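Side-chain contacts in endo-beta-1,2-glucanase (Talaromyces funiculosus, PDB 6IMV), which hydrolyses beta-1,2-glucans at internal linkages and binds the disaccharide sophorose, as a fungal enzyme of a newly recognised glycoside hydrolase family: residues A[42-46]-A[47-51]; A[226-229]-A[230-234]; A[267-270]-A[271-275]; A[333-337]-A[338-342]; A[449-452]-A[453-457]. All coordinates share one frame; numbering follows the deposited sequence.

Interaction 1 (A[42-46]-A[47-51])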
# COMPACT_ATOMS: atom_id res chain seq x y z
N GLY A 42 -13.09 -4.89 -7.90
CA GLY A 42 -12.59 -5.61 -9.06
C GLY A 42 -12.82 -4.91 -10.39
O GLY A 42 -12.07 -5.12 -11.33
N LYS A 43 -13.86 -4.07 -10.48
CA LYS A 43 -14.15 -3.32 -11.70
C LYS A 43 -13.06 -2.27 -11.98
O LYS A 43 -12.94 -1.81 -13.12
CB LYS A 43 -15.53 -2.66 -11.64
CG LYS A 43 -16.70 -3.63 -11.54
CD LYS A 43 -16.60 -4.78 -12.51
CE LYS A 43 -17.87 -5.61 -12.59
NZ LYS A 43 -17.59 -6.93 -13.20
N PHE A 44 -12.29 -1.92 -10.96
CA PHE A 44 -11.12 -1.05 -11.12
C PHE A 44 -10.09 -1.73 -12.04
O PHE A 44 -9.36 -1.05 -12.78
CB PHE A 44 -10.51 -0.70 -9.77
CG PHE A 44 -9.28 0.17 -9.80
CD1 PHE A 44 -9.29 1.40 -10.44
CD2 PHE A 44 -8.13 -0.21 -9.13
CE1 PHE A 44 -8.17 2.22 -10.43
CE2 PHE A 44 -7.00 0.60 -9.13
CZ PHE A 44 -7.03 1.82 -9.78
N HIS A 45 -10.06 -3.07 -11.99
CA HIS A 45 -9.07 -3.86 -12.73
C HIS A 45 -9.51 -4.00 -14.19
O HIS A 45 -10.08 -5.02 -14.57
CB HIS A 45 -8.87 -5.23 -12.07
CG HIS A 45 -7.70 -5.97 -12.63
ND1 HIS A 45 -7.82 -6.80 -13.72
CD2 HIS A 45 -6.40 -5.98 -12.28
CE1 HIS A 45 -6.64 -7.31 -14.00
NE2 HIS A 45 -5.75 -6.83 -13.13
N GLN A 46 -9.22 -2.96 -14.98
CA GLN A 46 -9.53 -2.91 -16.41
C GLN A 46 -8.45 -2.08 -17.11
O GLN A 46 -7.87 -1.16 -16.52
CB GLN A 46 -10.88 -2.24 -16.69
CG GLN A 46 -12.07 -2.96 -16.08
CD GLN A 46 -13.38 -2.35 -16.55
OE1 GLN A 46 -13.67 -2.37 -17.74
NE2 GLN A 46 -14.17 -1.83 -15.62
N ASN A 47 -8.20 -2.41 -18.38
CA ASN A 47 -7.33 -1.65 -19.26
C ASN A 47 -7.81 -0.19 -19.30
O ASN A 47 -9.01 0.07 -19.33
CB ASN A 47 -7.30 -2.24 -20.67
CG ASN A 47 -6.31 -1.51 -21.55
OD1 ASN A 47 -5.14 -1.40 -21.21
ND2 ASN A 47 -6.78 -0.98 -22.67
N ASN A 48 -6.85 0.73 -19.28
CA ASN A 48 -7.06 2.19 -19.37
C ASN A 48 -7.69 2.75 -18.09
O ASN A 48 -7.91 3.96 -18.01
CB ASN A 48 -7.89 2.59 -20.59
CG ASN A 48 -7.06 2.72 -21.85
OD1 ASN A 48 -6.73 1.72 -22.49
ND2 ASN A 48 -6.73 3.94 -22.23
N ILE A 49 -7.99 1.90 -17.11
CA ILE A 49 -8.52 2.36 -15.82
C ILE A 49 -7.41 2.28 -14.77
O ILE A 49 -7.10 3.28 -14.14
CB ILE A 49 -9.77 1.56 -15.41
CG1 ILE A 49 -10.87 1.60 -16.48
CG2 ILE A 49 -10.27 2.04 -14.06
CD1 ILE A 49 -11.43 2.97 -16.75
N SER A 50 -6.86 1.07 -14.57
CA SER A 50 -5.87 0.81 -13.51
C SER A 50 -4.56 0.27 -14.08
O SER A 50 -3.54 0.30 -13.38
CB SER A 50 -6.41 -0.13 -12.47
OG SER A 50 -6.65 -1.43 -13.02
N TYR A 51 -4.57 -0.29 -15.30
CA TYR A 51 -3.35 -0.80 -15.89
C TYR A 51 -3.44 -0.77 -17.42
O TYR A 51 -4.49 -0.54 -18.02
CB TYR A 51 -3.04 -2.20 -15.35
CG TYR A 51 -3.89 -3.32 -15.91
CD1 TYR A 51 -5.21 -3.50 -15.51
CD2 TYR A 51 -3.35 -4.23 -16.80
CE1 TYR A 51 -5.97 -4.54 -16.01
CE2 TYR A 51 -4.11 -5.26 -17.32
CZ TYR A 51 -5.42 -5.42 -16.92
OH TYR A 51 -6.14 -6.45 -17.44
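Ser50 and Phe44 meet twice, once through the serine hydroxyl and once through its CB. Followed outward, Ser50 first sets CB over the centre of the Phe44 ring, 3.4 Å from the centroid and 12° off the ring normal, a clear CH-pi contact. Its OG, held between the backbone N and the carbonyl carbon (chi1 65°), then turns back to donate to Phe44 O at 2.7 Å, coming in from above the carbonyl plane. One residue earlier, Ile49 CG2 reaches Phe44 CD1 obliquely at 3.8 Å, while its CG1 lies against Gln46 CB. Without the ring, with an alanine here, Ser50 CB and Ile49 CG2 would probably lose the surface they rest on, and a gap would be likely to open toward Trp433, which meets that ring edge to face. Gln46 O takes two backbone bonds at once, an almost straight one from Ser50 N at 3.1 Å and a more bent one from Ile49 N. The Gln46 side chain folds the other way, NE2 giving an in-plane bond to a lone pair of Lys43 O at 2.8 Å. Beyond the turn, Tyr51 CE1 sits over one face of the His45 imidazole, 3.5 Å from His45 CE1, with the two ring planes 31° apart; His45 NE2 is hydrogen-bonded to Tyr90 OH. Together these contacts fold the connection between helix 30-41 and strand 51-52: an inverse gamma turn centred on His45, then a tight bend gathered round Gln46 O that leads into the antiparallel sheet.

Interaction 2 (A[226-229]-A[230-234]). With NAG (2-acetamido-2-deoxy-beta-D-glucopyranose), chain G.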
# COMPACT_ATOMS: atom_id res chain seq x y z
N GLN A 226 21.43 7.03 -16.12
CA GLN A 226 20.57 5.83 -16.19
C GLN A 226 20.87 4.96 -17.43
O GLN A 226 20.56 3.77 -17.44
CB GLN A 226 19.10 6.25 -16.17
CG GLN A 226 18.68 7.13 -17.34
CD GLN A 226 17.36 7.85 -17.11
OE1 GLN A 226 16.80 7.86 -16.02
NE2 GLN A 226 16.87 8.48 -18.16
N SER A 227 21.46 5.56 -18.47
CA SER A 227 21.79 4.82 -19.69
C SER A 227 23.05 3.96 -19.49
O SER A 227 23.25 3.03 -20.25
CB SER A 227 21.95 5.75 -20.87
OG SER A 227 20.72 6.39 -21.15
N LEU A 228 23.87 4.28 -18.48
CA LEU A 228 25.11 3.53 -18.22
C LEU A 228 24.82 2.33 -17.33
O LEU A 228 24.10 2.48 -16.34
CB LEU A 228 26.15 4.44 -17.55
CG LEU A 228 26.56 5.69 -18.33
CD1 LEU A 228 27.59 6.48 -17.54
CD2 LEU A 228 27.12 5.32 -19.70
N PRO A 229 25.38 1.13 -17.63
CA PRO A 229 25.35 0.00 -16.71
C PRO A 229 25.77 0.38 -15.28
O PRO A 229 26.48 1.39 -15.09
CB PRO A 229 26.35 -0.99 -17.32
CG PRO A 229 26.29 -0.71 -18.81
CD PRO A 229 26.01 0.78 -18.92
N VAL A 230 25.34 -0.44 -14.31
CA VAL A 230 25.53 -0.16 -12.90
C VAL A 230 27.02 0.01 -12.61
O VAL A 230 27.41 0.88 -11.82
CB VAL A 230 24.92 -1.26 -12.00
CG1 VAL A 230 25.26 -1.02 -10.53
CG2 VAL A 230 23.41 -1.38 -12.16
N TYR A 231 27.86 -0.82 -13.25
CA TYR A 231 29.31 -0.83 -12.98
C TYR A 231 30.10 -0.27 -14.17
O TYR A 231 31.29 -0.54 -14.31
CB TYR A 231 29.75 -2.23 -12.55
CG TYR A 231 29.08 -2.70 -11.28
CD1 TYR A 231 29.44 -2.17 -10.06
CD2 TYR A 231 28.04 -3.63 -11.31
CE1 TYR A 231 28.82 -2.56 -8.88
CE2 TYR A 231 27.41 -4.03 -10.14
CZ TYR A 231 27.80 -3.50 -8.93
OH TYR A 231 27.18 -3.88 -7.76
N HIS A 232 29.46 0.55 -15.01
CA HIS A 232 30.21 1.32 -16.00
C HIS A 232 31.22 2.19 -15.25
O HIS A 232 30.91 2.71 -14.18
CB HIS A 232 29.29 2.14 -16.89
CG HIS A 232 29.97 2.77 -18.06
ND1 HIS A 232 30.69 3.95 -17.94
CD2 HIS A 232 30.02 2.42 -19.36
CE1 HIS A 232 31.15 4.30 -19.13
NE2 HIS A 232 30.76 3.37 -20.02
N PRO A 233 32.47 2.33 -15.76
CA PRO A 233 33.51 3.07 -15.04
C PRO A 233 33.15 4.51 -14.65
O PRO A 233 33.73 5.04 -13.71
CB PRO A 233 34.71 3.08 -16.01
CG PRO A 233 34.49 1.84 -16.88
CD PRO A 233 32.98 1.73 -17.01
N GLU A 234 32.19 5.11 -15.36
CA GLU A 234 31.76 6.49 -15.13
C GLU A 234 30.48 6.58 -14.28
O GLU A 234 30.09 7.68 -13.87
CB GLU A 234 31.49 7.19 -16.46
CG GLU A 234 32.76 7.46 -17.25
CD GLU A 234 32.47 8.17 -18.55
OE1 GLU A 234 32.08 7.48 -19.51
OE2 GLU A 234 32.58 9.41 -18.58
C1 NAG G . 24.10 9.37 -20.83
C2 NAG G . 24.50 10.62 -21.60
C3 NAG G . 24.13 10.50 -23.08
C4 NAG G . 24.64 9.20 -23.69
C5 NAG G . 24.20 8.01 -22.84
C6 NAG G . 24.80 6.72 -23.36
C7 NAG G . 24.37 12.74 -20.39
C8 NAG G . 23.45 13.82 -19.90
N2 NAG G . 23.78 11.76 -21.07
O3 NAG G . 24.69 11.60 -23.79
O4 NAG G . 24.09 9.02 -25.00
O5 NAG G . 24.64 8.21 -21.50
O6 NAG G . 26.22 6.87 -23.43
O7 NAG G . 25.58 12.74 -20.18
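Leu228 lays its CD2 methyl over the middle of the His232 imidazole, 4.0 Å from the centroid and only 3° off the ring normal. The opposite face of the ring carries Pro233 CD, nearer the rim, so the imidazole is sandwiched between a leucine methyl and the proline next in the chain after His232. The leucine's other methyl, CD1, lies 4.1 Å from Glu234 CB, and the two side chains pass each other at a slant. His232 is brought under the leucine by having CG anti to its backbone N (chi1 -171°), while its CB rests 3.9 Å from Leu228 CB. The contact spans a type I beta turn from Pro229 to His232, closed by His232 N donating to Pro229 O at 3.1 Å; it lies in the loop between strands 220-223 and 237-239. The imidazole is also held from within its own segment: ND1 accepts from Glu234 N at 3.2 Å, the donor tilted 20° from the ring plane, which helps to set the turn of the ring about its CB-CG bond. Pro229 CD approaches His232 CB obliquely from the other end of the turn. Val230 points away from this cluster and packs on Tyr201, Thr205 and His208 of helix 186-210, seating the turn on the protein. Toward the sugar the contact is light: Ser227 CB comes within 3.7 Å of O5 of the N-acetylglucosamine, and Leu228 CD2 lies 4.1 Å from its O6.

Interaction 3 (A[267-270]-A[271-275])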
# COMPACT_ATOMS: atom_id res chain seq x y z
N ALA A 267 28.55 -5.86 10.89
CA ALA A 267 28.70 -4.51 11.44
C ALA A 267 27.73 -3.54 10.76
O ALA A 267 27.17 -2.66 11.42
CB ALA A 267 30.13 -4.06 11.30
N ASP A 268 27.55 -3.68 9.45
CA ASP A 268 26.69 -2.79 8.67
C ASP A 268 25.20 -3.08 8.97
O ASP A 268 24.40 -2.15 9.01
CB ASP A 268 26.98 -2.92 7.17
CG ASP A 268 28.17 -2.09 6.73
OD1 ASP A 268 28.24 -0.91 7.11
OD2 ASP A 268 29.01 -2.64 6.03
N ILE A 269 24.86 -4.36 9.16
CA ILE A 269 23.52 -4.79 9.57
C ILE A 269 23.20 -4.16 10.94
O ILE A 269 22.12 -3.59 11.13
CB ILE A 269 23.39 -6.33 9.57
CG1 ILE A 269 23.46 -6.90 8.15
CG2 ILE A 269 22.12 -6.77 10.29
CD1 ILE A 269 23.68 -8.40 8.09
N GLU A 270 24.15 -4.24 11.88
CA GLU A 270 23.95 -3.64 13.20
C GLU A 270 23.77 -2.12 13.05
O GLU A 270 22.93 -1.53 13.71
CB GLU A 270 25.10 -3.97 14.14
CG GLU A 270 24.68 -3.97 15.60
CD GLU A 270 23.94 -5.23 16.01
OE1 GLU A 270 24.34 -6.33 15.55
OE2 GLU A 270 22.98 -5.13 16.79
N ALA A 271 24.54 -1.50 12.14
CA ALA A 271 24.46 -0.05 11.91
C ALA A 271 23.09 0.34 11.33
O ALA A 271 22.57 1.39 11.66
CB ALA A 271 25.60 0.41 11.01
N LEU A 272 22.49 -0.51 10.47
CA LEU A 272 21.15 -0.26 9.94
C LEU A 272 20.17 -0.02 11.09
O LEU A 272 19.44 0.96 11.09
CB LEU A 272 20.67 -1.46 9.10
CG LEU A 272 21.31 -1.63 7.72
CD1 LEU A 272 20.76 -2.88 7.04
CD2 LEU A 272 21.08 -0.41 6.84
N TRP A 273 20.16 -0.93 12.07
CA TRP A 273 19.17 -0.89 13.15
C TRP A 273 19.52 0.19 14.17
O TRP A 273 18.63 0.84 14.71
CB TRP A 273 19.01 -2.28 13.76
CG TRP A 273 18.37 -3.20 12.77
CD1 TRP A 273 18.99 -4.16 12.02
CD2 TRP A 273 16.99 -3.21 12.37
NE1 TRP A 273 18.08 -4.77 11.19
CE2 TRP A 273 16.85 -4.21 11.39
CE3 TRP A 273 15.85 -2.50 12.77
CZ2 TRP A 273 15.63 -4.50 10.78
CZ3 TRP A 273 14.64 -2.79 12.18
CH2 TRP A 273 14.53 -3.77 11.19
N GLU A 274 20.82 0.43 14.37
CA GLU A 274 21.27 1.46 15.28
C GLU A 274 20.84 2.83 14.77
O GLU A 274 20.31 3.64 15.52
CB GLU A 274 22.79 1.40 15.43
CG GLU A 274 23.32 2.33 16.50
CD GLU A 274 24.81 2.21 16.73
OE1 GLU A 274 25.39 1.16 16.36
OE2 GLU A 274 25.40 3.17 17.27
N TYR A 275 21.06 3.08 13.47
CA TYR A 275 20.76 4.36 12.87
C TYR A 275 19.24 4.59 12.84
O TYR A 275 18.78 5.72 12.85
CB TYR A 275 21.36 4.46 11.47
CG TYR A 275 21.27 5.85 10.90
CD1 TYR A 275 22.06 6.86 11.41
CD2 TYR A 275 20.36 6.16 9.91
CE1 TYR A 275 21.98 8.16 10.93
CE2 TYR A 275 20.27 7.45 9.40
CZ TYR A 275 21.09 8.44 9.91
OH TYR A 275 21.00 9.71 9.43
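Asp268 O takes the shortest bond between 267-270 and 271-275, from Leu272 N at 2.9 Å, the donor tilted 26° from the carbonyl plane. The leucine side chain passes close to the same oxygen, with CG 3.4 Å from Asp268 O. Glu270 O likewise receives Glu274 N at 3.0 Å, this time in the carbonyl plane, and a weak second bond from Trp273 N. That amide is shared, since it also points weakly to Ile269 O at 3.4 Å. Trp273 swings its ring back along the helix because CG stands beside the backbone N (chi1 -68°); CD1 then comes 3.3 Å from Ile269 O, obliquely, and 4.4 Å from Ile269 CG2. The indole NE1 bonds to Gln259 of helix 252-261, and the ring also packs on helix 461-475. Asp268 turns its carboxylate to Tyr211 and Ser265. On the more exposed side, the carboxylates of Glu270 and Glu274 stay 6.7 Å apart between Glu270 OE2 and Glu274 OE1. Glu270 is bent at chi2 and pairs with Arg467 in a salt bridge, which probably offsets any repulsion between these like charges one helical turn apart.

Interaction 4 (A[333-337]-A[338-342])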
# COMPACT_ATOMS: atom_id res chain seq x y z
N CYS A 333 -10.98 5.53 17.60
CA CYS A 333 -11.55 6.32 18.70
C CYS A 333 -11.18 7.79 18.56
O CYS A 333 -11.96 8.65 18.98
CB CYS A 333 -11.16 5.73 20.05
SG CYS A 333 -11.84 4.07 20.29
N ASN A 334 -10.02 8.10 17.95
CA ASN A 334 -9.63 9.48 17.67
C ASN A 334 -10.71 10.16 16.81
O ASN A 334 -11.03 11.33 17.04
CB ASN A 334 -8.27 9.61 16.96
CG ASN A 334 -7.97 11.00 16.45
OD1 ASN A 334 -7.99 11.25 15.24
ND2 ASN A 334 -7.68 11.93 17.35
N SER A 335 -11.24 9.43 15.83
CA SER A 335 -12.22 9.99 14.91
C SER A 335 -13.56 10.22 15.62
O SER A 335 -14.22 11.23 15.35
CB SER A 335 -12.35 9.16 13.67
OG SER A 335 -11.31 9.51 12.76
N VAL A 336 -13.95 9.31 16.52
CA VAL A 336 -15.16 9.48 17.33
C VAL A 336 -15.00 10.73 18.22
O VAL A 336 -15.83 11.62 18.19
CB VAL A 336 -15.48 8.23 18.17
CG1 VAL A 336 -16.62 8.48 19.16
CG2 VAL A 336 -15.80 7.03 17.28
N VAL A 337 -13.92 10.81 18.99
CA VAL A 337 -13.78 11.91 19.96
C VAL A 337 -13.61 13.26 19.24
O VAL A 337 -14.06 14.28 19.76
CB VAL A 337 -12.65 11.62 20.98
CG1 VAL A 337 -11.27 11.77 20.38
CG2 VAL A 337 -12.79 12.49 22.22
N THR A 338 -13.02 13.29 18.03
CA THR A 338 -12.88 14.56 17.29
C THR A 338 -14.02 14.74 16.28
O THR A 338 -14.02 15.69 15.52
CB THR A 338 -11.50 14.69 16.62
OG1 THR A 338 -11.32 13.66 15.65
CG2 THR A 338 -10.37 14.66 17.61
N GLN A 339 -14.99 13.81 16.28
CA GLN A 339 -16.28 13.89 15.56
C GLN A 339 -16.05 13.92 14.04
O GLN A 339 -16.65 14.74 13.34
CB GLN A 339 -17.09 15.11 16.02
CG GLN A 339 -17.55 15.00 17.46
CD GLN A 339 -18.34 16.23 17.84
OE1 GLN A 339 -17.78 17.26 18.19
NE2 GLN A 339 -19.65 16.15 17.73
N VAL A 340 -15.24 12.99 13.54
CA VAL A 340 -14.93 12.85 12.12
C VAL A 340 -15.59 11.58 11.59
O VAL A 340 -15.45 10.50 12.18
CB VAL A 340 -13.40 12.83 11.88
CG1 VAL A 340 -13.07 12.73 10.40
CG2 VAL A 340 -12.72 14.04 12.50
N PRO A 341 -16.36 11.65 10.49
CA PRO A 341 -17.07 10.49 9.95
C PRO A 341 -16.22 9.58 9.05
O PRO A 341 -16.73 8.90 8.16
CB PRO A 341 -18.22 11.17 9.17
CG PRO A 341 -17.60 12.42 8.64
CD PRO A 341 -16.69 12.89 9.76
N GLY A 342 -14.92 9.55 9.33
CA GLY A 342 -13.96 8.74 8.61
C GLY A 342 -12.62 8.78 9.31
O GLY A 342 -12.52 9.30 10.44
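A Schellman motif ends helix 318-337: Gln339 leaves the helix with positive phi, and backbone amides turn back into the final turn. Val340 N donates to Ser335 O at 2.7 Å in a nearly straight bond (175° at the hydrogen), and Gln339 N reaches Val336 O at 3.0 Å from well above the carbonyl plane. Two side-chain hydroxyls add to this backbone pattern. Thr338 holds OG1 between its own N and carbonyl carbon (chi1 62°), which directs it to Asn334 O at 2.7 Å, while Thr338 N bonds to that oxygen at 3.0 Å. The two donors arrive from opposite faces of the carbonyl plane. Thr338 CG2 then runs across Asn334, 3.8 Å from ND2, whose hydrogen bond goes to Tyr285 of strand 282-287. Ser335 OG works further along the chain, donating to Gly342 O at 2.6 Å in the carbonyl plane and so tying the departing loop to the side of the helix. Val337 CG1 lies 4.1 Å from Thr338 CG2, and Cys333, one turn back, is joined to Cys487 by a disulfide. The last carbonyls all find donors within the turn: Asn334 O gains the threonine hydroxyl besides its regular amide, and Ser335 O and Val336 O are met by amides beyond the helix. These donors probably soften the negative end of the helix dipole and help to set the direction in which the chain departs toward strand 347-352.

Interaction 5 (A[449-452]-A[453-457])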
# COMPACT_ATOMS: atom_id res chain seq x y z
N GLY A 449 1.82 -14.20 5.08
CA GLY A 449 1.79 -15.67 5.15
C GLY A 449 2.66 -16.31 4.06
O GLY A 449 3.48 -17.18 4.34
N LEU A 450 2.46 -15.90 2.81
CA LEU A 450 3.28 -16.36 1.70
C LEU A 450 4.76 -16.01 1.92
O LEU A 450 5.64 -16.84 1.68
CB LEU A 450 2.76 -15.74 0.40
CG LEU A 450 1.49 -16.38 -0.16
CD1 LEU A 450 0.82 -15.46 -1.17
CD2 LEU A 450 1.80 -17.73 -0.78
N VAL A 451 5.02 -14.79 2.39
CA VAL A 451 6.38 -14.32 2.57
C VAL A 451 7.04 -15.14 3.68
O VAL A 451 8.18 -15.57 3.55
CB VAL A 451 6.40 -12.80 2.84
CG1 VAL A 451 7.74 -12.32 3.38
CG2 VAL A 451 6.01 -12.03 1.59
N SER A 452 6.30 -15.36 4.77
CA SER A 452 6.77 -16.14 5.91
C SER A 452 7.18 -17.56 5.47
O SER A 452 8.20 -18.11 5.92
CB SER A 452 5.68 -16.15 6.98
OG SER A 452 5.99 -17.06 8.00
N GLN A 453 6.39 -18.17 4.58
CA GLN A 453 6.67 -19.53 4.10
C GLN A 453 8.05 -19.57 3.42
O GLN A 453 8.88 -20.43 3.70
CB GLN A 453 5.57 -19.97 3.15
CG GLN A 453 5.72 -21.40 2.65
CD GLN A 453 4.77 -21.66 1.51
OE1 GLN A 453 3.83 -20.90 1.28
NE2 GLN A 453 5.01 -22.74 0.79
N LYS A 454 8.29 -18.60 2.53
CA LYS A 454 9.50 -18.54 1.72
C LYS A 454 10.69 -18.14 2.62
O LYS A 454 11.78 -18.68 2.47
CB LYS A 454 9.27 -17.59 0.54
CG LYS A 454 10.35 -17.58 -0.53
CD LYS A 454 9.92 -16.81 -1.77
CE LYS A 454 11.06 -16.48 -2.71
NZ LYS A 454 11.71 -17.71 -3.23
N MET A 455 10.46 -17.22 3.56
CA MET A 455 11.49 -16.82 4.52
C MET A 455 11.96 -18.03 5.34
O MET A 455 13.16 -18.21 5.57
CB MET A 455 10.99 -15.73 5.46
CG MET A 455 10.81 -14.37 4.79
SD MET A 455 10.29 -13.11 5.99
CE MET A 455 11.89 -12.62 6.65
N LYS A 456 11.01 -18.87 5.76
CA LYS A 456 11.32 -20.07 6.54
C LYS A 456 12.14 -21.04 5.67
O LYS A 456 13.14 -21.58 6.11
CB LYS A 456 10.05 -20.73 7.06
CG LYS A 456 9.45 -20.02 8.28
CD LYS A 456 8.06 -20.49 8.64
CE LYS A 456 7.52 -19.78 9.86
NZ LYS A 456 6.10 -20.13 10.11
N ALA A 457 11.71 -21.22 4.41
CA ALA A 457 12.41 -22.10 3.48
C ALA A 457 13.83 -21.59 3.20
O ALA A 457 14.72 -22.39 2.96
CB ALA A 457 11.60 -22.26 2.22
O HOH W 1 4.92 -20.17 7.45
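Helix 448-457 runs through both segments with regular i to i+4 bonding, the shortest of the four bonds between them being Met455 N to Val451 O at 2.8 Å. Side chains one turn apart follow the same pairing. Met455 stands over Val451: its CG is 3.1 Å from Val451 O, and SD meets Val451 CG1 at 3.7 Å where the two side chains cross. The methionine begins beside its backbone N (chi1 -72°) and bends at chi3, carrying CE away from the valine; the side chain also packs on Met312, Pro313 and Phe464. Were the thioether cut back to an alanine, Val451 CG1 would probably lose its sulfur neighbour and the packing toward Tyr461 and Phe464 of helix 461-475 would be thinned. Next along, Ser452 turns OG anti to its N (chi1 171°), and Lys456, extended beyond CG, runs past it with CE 3.6 Å from Ser452 OG. A water joins their ends, accepting from Lys456 NZ at 2.9 Å and making a weak bond with Ser452 OG at 3.3 Å. The ammonium also makes a cation-pi contact with Tyr461. On another face Gln453 bonds to Asn182, and Lys454 carries its charge to Glu458 and Gln196, with Tyr174 in cation-pi contact. The chemistry thus differs round the helix: thioether and valine methyl make an apolar patch, while each lysine ends among an aromatic ring and polar or charged partners that are likely to stabilise its positive charge.

The five contacts follow one another along the chain without overlapping, and none touches another. Interaction 1 leads from helix 30-41 into the nine-stranded antiparallel sheet, with Phe44 about 10 Å from a bound glucose. Interaction 2 lies in a surface loop and interaction 3 on helix 266-276, their centres 28 Å apart. Interaction 4, at the end of helix 318-337, lies across the chain's centre from interaction 2, with 52 Å between centres. Interactions 3 and 5 come closest, their nearest atoms about 10 Å apart, and both pack against helix 461-475, which therefore links two regions distant in sequence. Local turns, caps and helical pairs thus shape widely separated parts of this enzyme, which has more helix than strand.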